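Local coordinates for CBS domain-containing protein CBSX1, chloroplastic (Arabidopsis thaliana, PDB 4GQV) that probably modulates thioredoxin activity in the chloroplast through its pair of CBS domains, a module that in relatives senses adenosine-containing ligands, at residues P22-T25 with V26-L30; N117-D120 with A121-I124. One frame throughout, in Å; residues are numbered along the deposited sequence.

Interaction 1 of 2, residues P22-T25 with V26-L30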
ATOM      1  N   PRO A  22      11.754  -6.727  16.777  1.00 35.53           N
ATOM      2  CA  PRO A  22      13.111  -6.669  16.205  1.00 39.45           C
ATOM      3  C   PRO A  22      13.751  -8.069  16.053  1.00 41.93           C
ATOM      4  O   PRO A  22      14.742  -8.201  15.327  1.00 43.83           O
ATOM      5  CB  PRO A  22      13.899  -5.846  17.235  1.00 40.93           C
ATOM      6  CG  PRO A  22      12.881  -5.198  18.105  1.00 38.19           C
ATOM      7  CD  PRO A  22      11.677  -6.076  18.092  1.00 32.35           C
ATOM      8  N   THR A  23      13.200  -9.077  16.741  1.00 42.74           N
ATOM      9  CA  THR A  23      13.693 -10.461  16.675  1.00 46.93           C
ATOM     10  C   THR A  23      13.132 -11.168  15.460  1.00 45.72           C
ATOM     11  O   THR A  23      13.568 -12.266  15.122  1.00 49.68           O
ATOM     12  CB  THR A  23      13.276 -11.323  17.906  1.00 39.04           C
ATOM     13  OG1 THR A  23      11.844 -11.319  18.044  1.00 37.75           O
ATOM     14  CG2 THR A  23      13.911 -10.804  19.153  1.00 35.43           C
ATOM     15  N   THR A  24      12.132 -10.570  14.826  1.00 41.07           N
ATOM     16  CA  THR A  24      11.585 -11.172  13.618  1.00 41.42           C
ATOM     17  C   THR A  24      12.654 -11.164  12.525  1.00 48.11           C
ATOM     18  O   THR A  24      13.383 -10.180  12.388  1.00 47.13           O
ATOM     19  CB  THR A  24      10.323 -10.444  13.190  1.00 39.69           C
ATOM     20  OG1 THR A  24       9.378 -10.506  14.267  1.00 39.45           O
ATOM     21  CG2 THR A  24       9.706 -11.062  11.946  1.00 36.61           C
ATOM     22  N   THR A  25      12.783 -12.280  11.794  1.00 49.04           N
ATOM     23  CA  THR A  25      13.727 -12.383  10.675  1.00 46.68           C
ATOM     24  C   THR A  25      13.137 -11.736   9.432  1.00 48.61           C
ATOM     25  O   THR A  25      11.914 -11.681   9.278  1.00 48.19           O
ATOM     26  CB  THR A  25      14.048 -13.860  10.295  1.00 47.06           C
ATOM     27  OG1 THR A  25      12.890 -14.471   9.704  1.00 50.09           O
ATOM     28  CG2 THR A  25      14.481 -14.675  11.501  1.00 43.43           C
ATOM     29  N   VAL A  26      14.013 -11.289   8.536  1.00 47.76           N
ATOM     30  CA  VAL A  26      13.605 -10.644   7.288  1.00 47.05           C
ATOM     31  C   VAL A  26      12.672 -11.544   6.490  1.00 50.58           C
ATOM     32  O   VAL A  26      11.774 -11.062   5.802  1.00 50.96           O
ATOM     33  CB  VAL A  26      14.842 -10.230   6.435  1.00 48.66           C
ATOM     34  CG1 VAL A  26      14.445  -9.833   5.029  1.00 46.14           C
ATOM     35  CG2 VAL A  26      15.608  -9.096   7.110  1.00 45.07           C
ATOM     36  N   ASP A  27      12.859 -12.854   6.615  1.00 55.26           N
ATOM     37  CA  ASP A  27      12.044 -13.812   5.872  1.00 53.44           C
ATOM     38  C   ASP A  27      10.660 -13.965   6.498  1.00 50.76           C
ATOM     39  O   ASP A  27       9.652 -14.132   5.797  1.00 50.98           O
ATOM     40  CB  ASP A  27      12.751 -15.169   5.779  1.00 61.14           C
ATOM     41  CG  ASP A  27      14.116 -15.079   5.103  1.00 70.03           C
ATOM     42  OD1 ASP A  27      14.285 -14.231   4.192  1.00 67.17           O
ATOM     43  OD2 ASP A  27      15.022 -15.864   5.477  1.00 76.41           O
ATOM     44  N   GLU A  28      10.609 -13.901   7.822  1.00 49.97           N
ATOM     45  CA  GLU A  28       9.324 -13.912   8.515  1.00 48.01           C
ATOM     46  C   GLU A  28       8.525 -12.672   8.130  1.00 49.11           C
ATOM     47  O   GLU A  28       7.317 -12.738   7.921  1.00 49.36           O
ATOM     48  CB  GLU A  28       9.515 -13.902  10.023  1.00 49.81           C
ATOM     49  CG  GLU A  28      10.033 -15.167  10.649  1.00 50.60           C
ATOM     50  CD  GLU A  28       9.961 -15.088  12.162  1.00 49.11           C
ATOM     51  OE1 GLU A  28      11.019 -14.937  12.806  1.00 49.30           O
ATOM     52  OE2 GLU A  28       8.837 -15.153  12.700  1.00 49.68           O
ATOM     53  N   ALA A  29       9.219 -11.544   8.030  1.00 51.01           N
ATOM     54  CA  ALA A  29       8.566 -10.274   7.739  1.00 52.39           C
ATOM     55  C   ALA A  29       8.101 -10.249   6.289  1.00 54.05           C
ATOM     56  O   ALA A  29       6.978  -9.844   5.994  1.00 52.82           O
ATOM     57  CB  ALA A  29       9.503  -9.120   8.034  1.00 49.25           C
ATOM     58  N   LEU A  30       8.960 -10.718   5.387  1.00 61.47           N
ATOM     59  CA  LEU A  30       8.606 -10.828   3.974  1.00 61.51           C
ATOM     60  C   LEU A  30       7.388 -11.727   3.790  1.00 61.37           C
ATOM     61  O   LEU A  30       6.486 -11.427   2.995  1.00 67.65           O
ATOM     62  CB  LEU A  30       9.792 -11.348   3.161  1.00 62.82           C
ATOM     63  CG  LEU A  30      10.848 -10.289   2.840  1.00 60.62           C
ATOM     64  CD1 LEU A  30      12.154 -10.924   2.383  1.00 60.63           C
ATOM     65  CD2 LEU A  30      10.325  -9.334   1.782  1.00 55.01           C
TER
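Glu28 reaches back over the start of its own helix to the backbone of Thr25, and its side chain can be followed atom by atom. CB lies 3.4 Å from Thr24 CG2, a methyl contact in which the two side chains meet at a slant; the same CB is also 3.4 Å from Thr25 O. CG comes next, 3.1 Å from Thr25 OG1, where the two side chains cross at about a right angle. From CG the chain stays extended (chi2 -171°), which carries the carboxylate past the threonine hydroxyl. At the tip, OE1 accepts a weak bond from Thr25 N, long at 3.3 Å but nearly straight (173°). In the other direction Glu28 N donates to Thr25 OG1 at 3.0 Å. These reciprocal bonds define a capping box, with Thr25 as the N-cap of helix 26-36 in the first CBS repeat. A chi1 of 69° sets OG1 between the backbone N and the carbonyl carbon of Thr25, the placement that lets it face the Glu28 amide. The first helical turn is closed by Ala29 N, which donates to Thr25 O at 3.0 Å. Thr24 turns its hydroxyl elsewhere, to Lys21 N, while its side chain and that of Ala29 both touch Val101 of helix 101-104. The next residue, Leu30, packs against Val152 of the second subunit.

Interaction 2 of 2, residues N117-D120 with A121-I124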
ATOM      1  N   ASN A 117      -6.872  14.586  18.244  1.00 26.82           N
ATOM      2  CA  ASN A 117      -7.930  15.088  17.402  1.00 28.75           C
ATOM      3  C   ASN A 117      -7.648  14.554  16.006  1.00 36.35           C
ATOM      4  O   ASN A 117      -6.540  14.690  15.497  1.00 33.11           O
ATOM      5  CB  ASN A 117      -7.897  16.628  17.470  1.00 39.37           C
ATOM      6  CG  ASN A 117      -8.832  17.330  16.466  1.00 39.42           C
ATOM      7  OD1 ASN A 117      -9.698  16.723  15.825  1.00 39.93           O
ATOM      8  ND2 ASN A 117      -8.653  18.649  16.355  1.00 40.01           N
ATOM      9  N   LEU A 118      -8.644  13.921  15.404  1.00 40.66           N
ATOM     10  CA  LEU A 118      -8.472  13.285  14.108  1.00 42.06           C
ATOM     11  C   LEU A 118      -7.969  14.213  13.019  1.00 42.51           C
ATOM     12  O   LEU A 118      -7.285  13.764  12.095  1.00 43.42           O
ATOM     13  CB  LEU A 118      -9.788  12.655  13.633  1.00 47.82           C
ATOM     14  CG  LEU A 118      -9.638  11.943  12.275  1.00 42.68           C
ATOM     15  CD1 LEU A 118      -9.229  10.499  12.478  1.00 37.17           C
ATOM     16  CD2 LEU A 118     -10.889  12.070  11.426  1.00 46.05           C
ATOM     17  N   GLU A 119      -8.344  15.487  13.107  1.00 51.68           N
ATOM     18  CA  GLU A 119      -8.069  16.455  12.044  1.00 54.49           C
ATOM     19  C   GLU A 119      -6.584  16.770  11.908  1.00 50.18           C
ATOM     20  O   GLU A 119      -6.112  17.066  10.824  1.00 51.67           O
ATOM     21  CB  GLU A 119      -8.848  17.751  12.286  1.00 56.43           C
ATOM     22  CG  GLU A 119     -10.099  17.905  11.437  1.00 63.25           C
ATOM     23  CD  GLU A 119      -9.819  18.476  10.056  1.00 71.17           C
ATOM     24  OE1 GLU A 119      -9.518  17.686   9.129  1.00 73.08           O
ATOM     25  OE2 GLU A 119      -9.910  19.717   9.896  1.00 72.06           O
ATOM     26  N   ASP A 120      -5.870  16.723  13.026  1.00 37.78           N
ATOM     27  CA  ASP A 120      -4.423  16.916  13.051  1.00 41.34           C
ATOM     28  C   ASP A 120      -3.736  15.752  12.343  1.00 39.80           C
ATOM     29  O   ASP A 120      -2.899  15.951  11.462  1.00 37.06           O
ATOM     30  CB  ASP A 120      -3.913  17.034  14.496  1.00 37.21           C
ATOM     31  CG  ASP A 120      -4.511  18.222  15.233  1.00 35.02           C
ATOM     32  OD1 ASP A 120      -4.903  19.197  14.573  1.00 43.56           O
ATOM     33  OD2 ASP A 120      -4.589  18.184  16.477  1.00 38.48           O
ATOM     34  N   ALA A 121      -4.107  14.539  12.741  1.00 35.60           N
ATOM     35  CA  ALA A 121      -3.674  13.331  12.055  1.00 35.37           C
ATOM     36  C   ALA A 121      -3.943  13.468  10.578  1.00 30.78           C
ATOM     37  O   ALA A 121      -3.104  13.155   9.761  1.00 32.54           O
ATOM     38  CB  ALA A 121      -4.409  12.132  12.604  1.00 34.66           C
ATOM     39  N   ALA A 122      -5.123  13.967  10.247  1.00 29.82           N
ATOM     40  CA  ALA A 122      -5.550  14.100   8.872  1.00 28.53           C
ATOM     41  C   ALA A 122      -4.655  15.062   8.141  1.00 30.35           C
ATOM     42  O   ALA A 122      -4.227  14.762   7.043  1.00 32.33           O
ATOM     43  CB  ALA A 122      -6.986  14.543   8.811  1.00 37.64           C
ATOM     44  N   LYS A 123      -4.336  16.192   8.762  1.00 37.47           N
ATOM     45  CA  LYS A 123      -3.373  17.129   8.181  1.00 38.41           C
ATOM     46  C   LYS A 123      -2.058  16.425   7.850  1.00 41.14           C
ATOM     47  O   LYS A 123      -1.578  16.508   6.716  1.00 37.26           O
ATOM     48  CB  LYS A 123      -3.103  18.315   9.115  1.00 39.64           C
ATOM     49  CG  LYS A 123      -4.251  19.288   9.245  1.00 45.26           C
ATOM     50  CD  LYS A 123      -4.464  19.675  10.688  1.00 42.47           C
ATOM     51  CE  LYS A 123      -5.564  20.693  10.851  1.00 44.07           C
ATOM     52  NZ  LYS A 123      -5.896  20.870  12.312  1.00 48.47           N
ATOM     53  N   ILE A 124      -1.478  15.719   8.822  1.00 32.09           N
ATOM     54  CA  ILE A 124      -0.207  15.056   8.534  1.00 37.34           C
ATOM     55  C   ILE A 124      -0.346  14.086   7.369  1.00 37.74           C
ATOM     56  O   ILE A 124       0.374  14.176   6.376  1.00 41.54           O
ATOM     57  CB  ILE A 124       0.346  14.286   9.738  1.00 35.78           C
ATOM     58  CG1 ILE A 124       0.595  15.240  10.907  1.00 34.64           C
ATOM     59  CG2 ILE A 124       1.623  13.579   9.337  1.00 36.51           C
ATOM     60  CD1 ILE A 124       1.468  16.397  10.531  1.00 35.70           C
TER
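Asp120 and Lys123 lie side by side on the outer face of helix 118-127, their side chains pointing the same way, and meet in a salt bridge between Asp120 OD1 and Lys123 NZ at 3.0 Å. The ammonium approaches OD1 nearly in line with its C-O bond. A bend at chi2 (136°) folds the methylene chain of Lys123 back along the preceding turn, where CD lies 3.1 Å from Glu119 O and 3.6 Å from Asp120 CA. Were Asp120 replaced by alanine, the Lys123 ammonium would lose its carboxylate partner at OD1 and the bent chain would probably be freer to swing away. Glu119 is turned differently; its OE1 comes to 4.0 Å from Ala122 CB, and its OE2 is 4.8 Å from Lys123 NZ, too far for a contact between charges. The carbonyls of Leu118, Glu119 and Asp120 accept from the amides of Ala122, Lys123 and Ile124, the i to i+4 ladder of the opening turns of this helix in the second CBS repeat. Ahead of it, Asn117 is the N-cap: its OD1 takes Glu119 N at 3.3 Å, the donor standing well above the carbonyl plane. Ala121 and Ala122 are buried, the first touching Val7 of helix 7-10 and the second Val151 of helix 148-156. Leu118 reaches both those helices through Phe10 and Ala154, while Ile124 packs on Leu110 and Leu133.

From the N terminus, the chain passes helix 7-10 and strand 12-13 before reaching interaction 1, where residues 22-25 turn directly into helix 26-36. Much later, interaction 2 opens helix 118-127. Each closes only a local turn between adjoining segments, and the two follow in series, neither nesting nor crossing. Their centres are 31 Å apart, on opposite sides of the chain's centre, and their nearest atoms about 24 Å. Both start a helix within a CBS repeat, and each meets a helix from the other half of the chain, helix 101-104 for interaction 1 and helix 7-10 for interaction 2, as well as an element of its own half, strand 40-44 and helix 148-156 respectively.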